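Local atomic coordinates of KLLA0E08119p (Kluyveromyces lactis, PDB entry 3VA7), a protein that forms the urea carboxylase part of a larger enzyme and probably carboxylates urea to urea-1-carboxylate with ATP and hydrogencarbonate, using biotin as carboxyl carrier. Residues V266-P271 against E365-A370; E325-E330 against R394-V399; H236-M241 against R255-Q260. All blocks are in the same frame, centred on the assembly; numbering follows the deposited sequence.

Contact 1: V266-P271 against E365-A370; sequences VIEETP and EARLYA
Val266, Ile267 and Glu268 run alongside Arg367, Ala366 and Glu365 as neighbouring antiparallel strands, tied first by their backbones. Arg367 N donates to Val266 O at 3.0 Å, and Glu268 N reaches Glu365 O at 3.2 Å. A further bond from Glu365 N to Glu268 O closes the hydrogen-bonded pair, although the position of that oxygen is less sure. Between these links Ile267 and Ala366 form a non-hydrogen-bonded pair, where Ile267 CA leans on Glu365 O in a CA-H...O contact of 3.4 Å.

Charge is concentrated on the sheet face that carries Glu268 and Glu365. The Glu268 chain bends at its second torsion (chi2 93°), which turns the carboxylate along the strands toward Arg367. There Glu268 OE2 takes NE of Arg367 at 2.7 Å in a salt bridge, with a weaker bond from NH2 of the same arginine. The two flat groups are 43° apart, so this is an edge approach with a twist rather than a coplanar pairing. Tyr369 OH holds the far corner of the guanidinium, taking Arg367 NH1 in its plane at 3.1 Å, while Glu325 meets NH2. The other oxygen of Glu268, OE1, lies 2.5 Å from Glu365 OE2 with the carboxylate planes 70° apart.

These strands, 264-270 and 362-372, belong to the large curved antiparallel sheet of the biotin carboxylase domain, in the ATP-grasp family. Strand 249-261 continues the sheet beyond Ile267, and strand 412-420 does so beyond Ala366.

The apolar contact lies on the opposite face, where Ile267 CG1 touches Ala366 CB at 4.0 Å. Leu259 of strand 249-261 also packs against Ile267, while helix 326-333 covers Glu365 on the charged side through Pro327 and Ile328.

Contact 2: E325-E330 against R394-V399; sequences EHPITE and RVDTWV
Arg394 is held at its edge by carboxylates from both segments while the CB/CG corner of Pro327 sits over one face of its guanidinium. Pro327 CB stands above the centre of that face, 3.6 Å from Arg394 CZ, so a helix-borne proline backs a charged plane. Around the rim, Glu330 OE1 accepts from Arg394 NH1 at 2.7 Å in the guanidinium plane, and NH2 adds a weak bond to the same oxygen. Asp396, two residues along the strand from Arg394 and so on the same side of it, is gripped side-on: Arg394 NE goes to Asp396 OD1 and NH2 to OD2, each at 2.8 Å. Both Asp396 oxygens are met on their syn sides. Arg394 reaches this spot with CG opposite the backbone N (chi1 164°) and its chain straight to NE, reaching from strand to helix.

The strand is 394-397, which pairs with 412-420 in the main antiparallel sheet of the biotin carboxylase domain, and the helix is 326-333, packed against that sheet. The axes of helix 326-330 and strand 394-397 come no nearer than 10.7 Å, so long side chains, not backbones, make the join. Pro327 CG also touches Asp396 OD2 at 3.3 Å, and the ring packs on Lys415 and Ile417 of strand 412-420.

A leucine in place of Arg394 has no charge to offer, and would probably leave Asp396 free to turn and Glu330 OE1 without its mate.

The remaining Glu330 oxygen, OE2, is held by Arg45 and by the backbone N of Leu337. His326 NE2 stands 4.1 Å from Arg394 NH2 with ring and guanidinium 72° apart. This histidine is oriented mainly by its bond from ND1 to Gln323 O, and its NE2 is engaged by Arg45.

Contact 3: H236-M241 against R255-Q260; sequences HVEIQM and RDCSLQ
Arg255 starts beside Glu238, its cross-strand partner, with its CB 4.0 Å from Glu238 CG. Beyond CB the chain runs straight through CG, then turns at chi3 (-70°), and the bend swings the guanidinium over the neighbouring strand. Arg255 CD passes 4.1 Å from Glu238 OE2. Arg255 NE then gives Glu238 OE2 a nearly straight bond of 3.1 Å on its anti lone pair, the carboxylate standing almost upright to the guanidinium, at 86°. Past CZ, the end of the group grips Gln240 with two nitrogens on one atom: Arg255 NH1 reaches Gln240 OE1 at 2.9 Å on a lone pair, while NH2 comes in from above the amide plane at 3.1 Å. NH1 is also bound to Thr329 of helix 326-333.

All this rides on the beta hairpin of strands 235-244 and 249-261, in the ATP-grasp part of the biotin carboxylase domain. Backbone bonds join Glu238 and Arg255 in both directions, and Cys257 N to His236 O.

Glu238 is fixed at its second oxygen too, since OE1 takes His236 NE2 in the plane of the imidazole. Against that ring leans Cys257, whose CB approaches His236 CD2 at 3.4 Å. One residue before Cys257, Asp256 OD1 accepts Ser258 N in an Asx turn, while His236 N makes a weak bond of 3.3 Å to Ser258 OG.

All three contacts are buried in the biotin carboxylase domain, though Arg394 of contact 2 is partly exposed. Contacts 1 and 3 join strands of one sheet and meet where 249-261 lies beside 264-270, with Glu269 O near Asp256 N at 2.9 Å. Both combine backbone bonds with a cross-strand salt bridge between glutamate and arginine. Contact 2 instead joins a helix to a strand by side chains alone. Its segment 325-330 also packs on both others: Ile328 CG2 lies 3.5 Å from Glu365 CB of contact 1, and Glu325 CG lies 3.5 Å from Arg255 NE of contact 3.

Contact 1: V266-P271 against E365-A370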
loop_
_atom_site.group_PDB
_atom_site.type_symbol
_atom_site.label_atom_id
_atom_site.label_comp_id
_atom_site.label_asym_id
_atom_site.label_seq_id
_atom_site.Cartn_x
_atom_site.Cartn_y
_atom_site.Cartn_z
ATOM N N VAL A 266 -10.851 24.018 -16.505
ATOM C CA VAL A 266 -9.659 23.401 -15.887
ATOM C C VAL A 266 -8.660 24.431 -15.414
ATOM O O VAL A 266 -8.058 24.242 -14.350
ATOM C CB VAL A 266 -8.928 22.261 -16.721
ATOM C CG1 VAL A 266 -9.816 21.638 -17.770
ATOM C CG2 VAL A 266 -7.709 22.758 -17.384
ATOM N N ILE A 267 -8.492 25.518 -16.179
ATOM C CA ILE A 267 -7.667 26.641 -15.731
ATOM C C ILE A 267 -8.361 27.986 -15.902
ATOM O O ILE A 267 -8.939 28.286 -16.962
ATOM C CB ILE A 267 -6.256 26.676 -16.429
ATOM C CG1 ILE A 267 -5.309 25.685 -15.771
ATOM C CG2 ILE A 267 -5.590 28.061 -16.404
ATOM C CD1 ILE A 267 -4.957 24.548 -16.673
ATOM N N GLU A 268 -8.268 28.816 -14.856
ATOM C CA GLU A 268 -8.822 30.165 -14.904
ATOM C C GLU A 268 -7.792 31.189 -14.485
ATOM O O GLU A 268 -6.842 30.864 -13.788
ATOM C CB GLU A 268 -10.081 30.265 -14.042
ATOM C CG GLU A 268 -11.017 29.055 -14.138
ATOM C CD GLU A 268 -10.756 27.973 -13.062
ATOM O OE1 GLU A 268 -9.846 28.109 -12.210
ATOM O OE2 GLU A 268 -11.491 26.965 -13.056
ATOM N N GLU A 269 -7.998 32.427 -14.914
ATOM C CA GLU A 269 -7.079 33.534 -14.632
ATOM C C GLU A 269 -7.755 34.935 -14.532
ATOM O O GLU A 269 -8.844 35.182 -15.060
ATOM C CB GLU A 269 -5.985 33.595 -15.710
ATOM C CG GLU A 269 -6.461 34.126 -17.071
ATOM C CD GLU A 269 -5.293 34.241 -18.060
ATOM O OE1 GLU A 269 -5.364 33.639 -19.205
ATOM O OE2 GLU A 269 -4.311 34.935 -17.660
ATOM N N THR A 270 -7.043 35.844 -13.883
ATOM C CA THR A 270 -7.462 37.201 -13.692
ATOM C C THR A 270 -6.187 38.047 -13.593
ATOM O O THR A 270 -5.157 37.580 -13.062
ATOM C CB THR A 270 -8.402 37.342 -12.430
ATOM O OG1 THR A 270 -9.194 38.524 -12.539
ATOM C CG2 THR A 270 -7.637 37.416 -11.120
ATOM N N PRO A 271 -6.221 39.269 -14.156
ATOM C CA PRO A 271 -7.272 39.853 -15.029
ATOM C C PRO A 271 -7.371 39.084 -16.303
ATOM O O PRO A 271 -6.481 38.336 -16.617
ATOM C CB PRO A 271 -6.742 41.260 -15.358
ATOM C CG PRO A 271 -5.805 41.616 -14.217
ATOM C CD PRO A 271 -5.210 40.266 -13.746
ATOM N N GLU A 365 -5.387 29.796 -11.392
ATOM C CA GLU A 365 -5.886 28.640 -10.661
ATOM C C GLU A 365 -5.881 27.441 -11.602
ATOM O O GLU A 365 -6.284 27.567 -12.750
ATOM C CB GLU A 365 -7.326 28.872 -10.166
ATOM C CG GLU A 365 -7.944 27.619 -9.602
ATOM C CD GLU A 365 -9.325 27.818 -9.008
ATOM O OE1 GLU A 365 -9.416 27.940 -7.766
ATOM O OE2 GLU A 365 -10.319 27.823 -9.764
ATOM N N ALA A 366 -5.427 26.291 -11.115
ATOM C CA ALA A 366 -5.514 25.039 -11.860
ATOM C C ALA A 366 -6.312 24.054 -11.011
ATOM O O ALA A 366 -6.182 24.007 -9.767
ATOM C CB ALA A 366 -4.092 24.473 -12.165
ATOM N N ARG A 367 -7.143 23.261 -11.663
ATOM C CA ARG A 367 -7.993 22.360 -10.914
ATOM C C ARG A 367 -7.454 20.934 -10.954
ATOM O O ARG A 367 -7.535 20.260 -11.996
ATOM C CB ARG A 367 -9.383 22.384 -11.523
ATOM C CG ARG A 367 -10.029 23.742 -11.696
ATOM C CD ARG A 367 -11.560 23.513 -11.727
ATOM N NE ARG A 367 -12.344 24.723 -11.919
ATOM C CZ ARG A 367 -13.662 24.717 -12.099
ATOM N NH1 ARG A 367 -14.331 23.574 -12.104
ATOM N NH2 ARG A 367 -14.315 25.846 -12.284
ATOM N N LEU A 368 -6.920 20.466 -9.833
ATOM C CA LEU A 368 -6.462 19.086 -9.721
ATOM C C LEU A 368 -7.620 18.145 -9.499
ATOM O O LEU A 368 -8.273 18.204 -8.456
ATOM C CB LEU A 368 -5.451 18.916 -8.580
ATOM C CG LEU A 368 -4.641 17.589 -8.492
ATOM C CD1 LEU A 368 -3.472 17.548 -9.496
ATOM C CD2 LEU A 368 -4.117 17.343 -7.055
ATOM N N TYR A 369 -7.847 17.275 -10.486
ATOM C CA TYR A 369 -8.891 16.234 -10.464
ATOM C C TYR A 369 -8.315 14.814 -10.341
ATOM O O TYR A 369 -7.273 14.497 -10.944
ATOM C CB TYR A 369 -9.720 16.288 -11.757
ATOM C CG TYR A 369 -10.690 17.455 -11.857
ATOM C CD1 TYR A 369 -11.926 17.390 -11.214
ATOM C CD2 TYR A 369 -10.401 18.587 -12.624
ATOM C CE1 TYR A 369 -12.841 18.432 -11.279
ATOM C CE2 TYR A 369 -11.307 19.635 -12.705
ATOM C CZ TYR A 369 -12.542 19.543 -12.025
ATOM O OH TYR A 369 -13.495 20.546 -12.031
ATOM N N ALA A 370 -9.003 13.944 -9.591
ATOM C CA ALA A 370 -8.740 12.505 -9.612
ATOM C C ALA A 370 -9.353 11.942 -10.884
ATOM O O ALA A 370 -10.485 11.435 -10.897
ATOM C CB ALA A 370 -9.340 11.855 -8.422
#

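Contact 2: E325-E330 against R394-V399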
loop_
_atom_site.group_PDB
_atom_site.type_symbol
_atom_site.label_atom_id
_atom_site.label_comp_id
_atom_site.label_asym_id
_atom_site.label_seq_id
_atom_site.Cartn_x
_atom_site.Cartn_y
_atom_site.Cartn_z
ATOM N N GLU A 325 -13.979 29.010 -9.220
ATOM C CA GLU A 325 -12.798 29.871 -9.466
ATOM C C GLU A 325 -12.664 31.133 -8.647
ATOM O O GLU A 325 -11.735 31.926 -8.923
ATOM C CB GLU A 325 -12.649 30.265 -10.956
ATOM C CG GLU A 325 -13.851 30.930 -11.553
ATOM C CD GLU A 325 -14.877 29.950 -12.150
ATOM O OE1 GLU A 325 -15.038 28.827 -11.633
ATOM O OE2 GLU A 325 -15.522 30.306 -13.169
ATOM N N HIS A 326 -13.568 31.358 -7.695
ATOM C CA HIS A 326 -13.583 32.620 -6.928
ATOM C C HIS A 326 -12.246 32.970 -6.260
ATOM O O HIS A 326 -11.969 34.160 -6.021
ATOM C CB HIS A 326 -14.709 32.639 -5.857
ATOM C CG HIS A 326 -14.371 31.861 -4.616
ATOM N ND1 HIS A 326 -14.488 30.487 -4.547
ATOM C CD2 HIS A 326 -13.895 32.259 -3.410
ATOM C CE1 HIS A 326 -14.092 30.072 -3.351
ATOM N NE2 HIS A 326 -13.725 31.124 -2.643
ATOM N N PRO A 327 -11.425 31.969 -5.916
ATOM C CA PRO A 327 -10.166 32.385 -5.248
ATOM C C PRO A 327 -9.212 33.247 -6.050
ATOM O O PRO A 327 -8.470 34.003 -5.447
ATOM C CB PRO A 327 -9.481 31.066 -4.908
ATOM C CG PRO A 327 -10.626 30.002 -4.841
ATOM C CD PRO A 327 -11.606 30.500 -5.902
ATOM N N ILE A 328 -9.231 33.224 -7.376
ATOM C CA ILE A 328 -8.257 34.099 -8.062
ATOM C C ILE A 328 -8.574 35.585 -7.845
ATOM O O ILE A 328 -7.664 36.433 -7.605
ATOM C CB ILE A 328 -8.039 33.753 -9.542
ATOM C CG1 ILE A 328 -9.324 33.862 -10.348
ATOM C CG2 ILE A 328 -7.457 32.356 -9.670
ATOM C CD1 ILE A 328 -9.097 33.733 -11.805
ATOM N N THR A 329 -9.880 35.884 -7.882
ATOM C CA THR A 329 -10.418 37.195 -7.533
ATOM C C THR A 329 -9.955 37.619 -6.127
ATOM O O THR A 329 -9.533 38.790 -5.900
ATOM C CB THR A 329 -11.980 37.167 -7.655
ATOM O OG1 THR A 329 -12.342 36.832 -9.007
ATOM C CG2 THR A 329 -12.586 38.485 -7.324
ATOM N N GLU A 330 -10.013 36.679 -5.188
ATOM C CA GLU A 330 -9.570 36.972 -3.795
ATOM C C GLU A 330 -8.051 37.301 -3.716
ATOM O O GLU A 330 -7.607 38.036 -2.842
ATOM C CB GLU A 330 -9.938 35.834 -2.825
ATOM C CG GLU A 330 -11.435 35.648 -2.623
ATOM C CD GLU A 330 -11.807 34.585 -1.577
ATOM O OE1 GLU A 330 -10.910 33.789 -1.173
ATOM O OE2 GLU A 330 -12.999 34.552 -1.137
ATOM N N ARG A 394 -1.603 29.312 -2.561
ATOM C CA ARG A 394 -2.844 29.039 -1.852
ATOM C C ARG A 394 -3.373 27.767 -2.486
ATOM O O ARG A 394 -3.469 27.666 -3.717
ATOM C CB ARG A 394 -3.875 30.204 -1.999
ATOM C CG ARG A 394 -5.303 29.774 -1.607
ATOM C CD ARG A 394 -6.230 30.895 -1.477
ATOM N NE ARG A 394 -7.603 30.429 -1.488
ATOM C CZ ARG A 394 -8.652 31.240 -1.384
ATOM N NH1 ARG A 394 -8.472 32.560 -1.259
ATOM N NH2 ARG A 394 -9.877 30.745 -1.394
ATOM N N VAL A 395 -3.677 26.772 -1.654
ATOM C CA VAL A 395 -4.315 25.552 -2.198
ATOM C C VAL A 395 -5.575 25.255 -1.453
ATOM O O VAL A 395 -5.576 25.138 -0.250
ATOM C CB VAL A 395 -3.318 24.328 -2.522
ATOM C CG1 VAL A 395 -1.839 24.678 -2.228
ATOM C CG2 VAL A 395 -3.760 22.977 -1.937
ATOM N N ASP A 396 -6.681 25.244 -2.169
ATOM C CA ASP A 396 -7.933 24.938 -1.516
ATOM C C ASP A 396 -8.136 23.466 -1.807
ATOM O O ASP A 396 -8.203 23.018 -2.980
ATOM C CB ASP A 396 -9.067 25.836 -2.016
ATOM C CG ASP A 396 -8.840 27.343 -1.709
ATOM O OD1 ASP A 396 -8.003 27.772 -0.873
ATOM O OD2 ASP A 396 -9.536 28.152 -2.319
ATOM N N THR A 397 -8.146 22.690 -0.751
ATOM C CA THR A 397 -8.270 21.286 -0.924
ATOM C C THR A 397 -9.042 20.718 0.267
ATOM O O THR A 397 -9.464 21.464 1.181
ATOM C CB THR A 397 -6.852 20.626 -1.055
ATOM O OG1 THR A 397 -6.987 19.231 -1.406
ATOM C CG2 THR A 397 -6.015 20.807 0.276
ATOM N N TRP A 398 -9.223 19.404 0.255
ATOM C CA TRP A 398 -9.880 18.718 1.349
ATOM C C TRP A 398 -9.185 17.375 1.548
ATOM O O TRP A 398 -9.718 16.515 2.209
ATOM C CB TRP A 398 -11.366 18.514 1.037
ATOM C CG TRP A 398 -11.579 17.681 -0.141
ATOM C CD1 TRP A 398 -11.409 18.040 -1.479
ATOM C CD2 TRP A 398 -11.961 16.304 -0.144
ATOM N NE1 TRP A 398 -11.693 16.953 -2.301
ATOM C CE2 TRP A 398 -12.030 15.883 -1.510
ATOM C CE3 TRP A 398 -12.250 15.378 0.872
ATOM C CZ2 TRP A 398 -12.368 14.572 -1.868
ATOM C CZ3 TRP A 398 -12.594 14.073 0.524
ATOM C CH2 TRP A 398 -12.656 13.672 -0.838
ATOM N N VAL A 399 -7.981 17.214 0.989
ATOM C CA VAL A 399 -7.294 15.924 1.016
ATOM C C VAL A 399 -5.889 15.987 1.632
ATOM O O VAL A 399 -5.249 17.054 1.698
ATOM C CB VAL A 399 -7.242 15.311 -0.379
ATOM C CG1 VAL A 399 -8.655 15.340 -1.016
ATOM C CG2 VAL A 399 -6.182 16.001 -1.245
#

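Contact 3: H236-M241 against R255-Q260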
loop_
_atom_site.group_PDB
_atom_site.type_symbol
_atom_site.label_atom_id
_atom_site.label_comp_id
_atom_site.label_asym_id
_atom_site.label_seq_id
_atom_site.Cartn_x
_atom_site.Cartn_y
_atom_site.Cartn_z
ATOM N N HIS A 236 -14.319 33.242 -22.738
ATOM C CA HIS A 236 -15.314 33.229 -21.651
ATOM C C HIS A 236 -14.825 34.205 -20.577
ATOM O O HIS A 236 -13.887 33.892 -19.822
ATOM C CB HIS A 236 -15.443 31.806 -21.134
ATOM C CG HIS A 236 -16.366 31.631 -19.972
ATOM N ND1 HIS A 236 -17.445 30.767 -20.016
ATOM C CD2 HIS A 236 -16.329 32.127 -18.706
ATOM C CE1 HIS A 236 -18.054 30.768 -18.839
ATOM N NE2 HIS A 236 -17.395 31.583 -18.026
ATOM N N VAL A 237 -15.396 35.411 -20.549
ATOM C CA VAL A 237 -14.962 36.396 -19.583
ATOM C C VAL A 237 -16.136 36.589 -18.670
ATOM O O VAL A 237 -17.250 36.817 -19.139
ATOM C CB VAL A 237 -14.560 37.705 -20.215
ATOM C CG1 VAL A 237 -14.032 38.638 -19.158
ATOM C CG2 VAL A 237 -13.491 37.480 -21.285
ATOM N N GLU A 238 -15.932 36.441 -17.367
ATOM C CA GLU A 238 -17.044 36.570 -16.469
ATOM C C GLU A 238 -16.732 37.657 -15.462
ATOM O O GLU A 238 -15.549 37.975 -15.199
ATOM C CB GLU A 238 -17.357 35.227 -15.822
ATOM C CG GLU A 238 -16.259 34.718 -14.857
ATOM C CD GLU A 238 -16.419 33.256 -14.486
ATOM O OE1 GLU A 238 -17.214 32.512 -15.126
ATOM O OE2 GLU A 238 -15.727 32.846 -13.535
ATOM N N ILE A 239 -17.788 38.248 -14.915
ATOM C CA ILE A 239 -17.632 39.276 -13.919
ATOM C C ILE A 239 -18.128 38.758 -12.596
ATOM O O ILE A 239 -19.214 38.214 -12.495
ATOM C CB ILE A 239 -18.369 40.576 -14.306
ATOM C CG1 ILE A 239 -17.791 41.186 -15.588
ATOM C CG2 ILE A 239 -18.276 41.632 -13.144
ATOM C CD1 ILE A 239 -16.614 42.121 -15.313
ATOM N N GLN A 240 -17.317 38.906 -11.571
ATOM C CA GLN A 240 -17.740 38.549 -10.227
ATOM C C GLN A 240 -18.411 39.759 -9.632
ATOM O O GLN A 240 -17.793 40.835 -9.523
ATOM C CB GLN A 240 -16.532 38.184 -9.368
ATOM C CG GLN A 240 -16.839 38.068 -7.910
ATOM C CD GLN A 240 -17.596 36.798 -7.591
ATOM O OE1 GLN A 240 -17.098 35.686 -7.803
ATOM N NE2 GLN A 240 -18.814 36.952 -7.121
ATOM N N MET A 241 -19.662 39.593 -9.219
ATOM C CA MET A 241 -20.401 40.710 -8.701
ATOM C C MET A 241 -20.924 40.422 -7.304
ATOM O O MET A 241 -21.156 39.268 -6.924
ATOM C CB MET A 241 -21.474 41.119 -9.725
ATOM C CG MET A 241 -22.763 41.693 -9.193
ATOM S SD MET A 241 -24.090 40.496 -9.405
ATOM C CE MET A 241 -24.739 40.663 -7.744
ATOM N N ARG A 255 -12.783 37.458 -14.781
ATOM C CA ARG A 255 -11.957 36.290 -14.846
ATOM C C ARG A 255 -12.176 35.764 -16.228
ATOM O O ARG A 255 -13.280 35.847 -16.761
ATOM C CB ARG A 255 -12.391 35.240 -13.814
ATOM C CG ARG A 255 -12.340 35.747 -12.397
ATOM C CD ARG A 255 -12.767 34.710 -11.363
ATOM N NE ARG A 255 -14.188 34.382 -11.380
ATOM C CZ ARG A 255 -15.048 34.685 -10.407
ATOM N NH1 ARG A 255 -14.650 35.329 -9.296
ATOM N NH2 ARG A 255 -16.326 34.324 -10.532
ATOM N N ASP A 256 -11.107 35.219 -16.800
ATOM C CA ASP A 256 -11.170 34.470 -18.024
ATOM C C ASP A 256 -11.181 32.958 -17.712
ATOM O O ASP A 256 -10.338 32.452 -16.984
ATOM C CB ASP A 256 -9.968 34.856 -18.834
ATOM C CG ASP A 256 -9.978 34.270 -20.180
ATOM O OD1 ASP A 256 -9.984 33.015 -20.335
ATOM O OD2 ASP A 256 -9.964 35.095 -21.104
ATOM N N CYS A 257 -12.136 32.243 -18.299
ATOM C CA CYS A 257 -12.382 30.853 -18.011
ATOM C C CYS A 257 -12.496 30.107 -19.311
ATOM O O CYS A 257 -13.193 29.090 -19.430
ATOM C CB CYS A 257 -13.656 30.711 -17.178
ATOM S SG CYS A 257 -13.586 31.555 -15.532
ATOM N N SER A 258 -11.763 30.603 -20.293
ATOM C CA SER A 258 -11.716 29.995 -21.626
ATOM C C SER A 258 -11.173 28.555 -21.667
ATOM O O SER A 258 -11.624 27.771 -22.498
ATOM C CB SER A 258 -10.929 30.897 -22.574
ATOM O OG SER A 258 -11.163 32.274 -22.288
ATOM N N LEU A 259 -10.226 28.187 -20.788
ATOM C CA LEU A 259 -9.584 26.863 -20.914
ATOM C C LEU A 259 -10.480 25.753 -20.377
ATOM O O LEU A 259 -10.351 25.305 -19.236
ATOM C CB LEU A 259 -8.169 26.855 -20.287
ATOM C CG LEU A 259 -7.111 27.757 -20.975
ATOM C CD1 LEU A 259 -5.843 27.908 -20.167
ATOM C CD2 LEU A 259 -6.770 27.289 -22.400
ATOM N N GLN A 260 -11.419 25.350 -21.219
ATOM C CA GLN A 260 -12.453 24.377 -20.889
ATOM C C GLN A 260 -12.324 23.146 -21.807
ATOM O O GLN A 260 -11.990 23.270 -22.976
ATOM C CB GLN A 260 -13.820 24.995 -21.130
ATOM C CG GLN A 260 -14.215 26.135 -20.201
ATOM C CD GLN A 260 -15.557 26.798 -20.586
ATOM O OE1 GLN A 260 -16.526 26.119 -20.993
ATOM N NE2 GLN A 260 -15.612 28.117 -20.459
#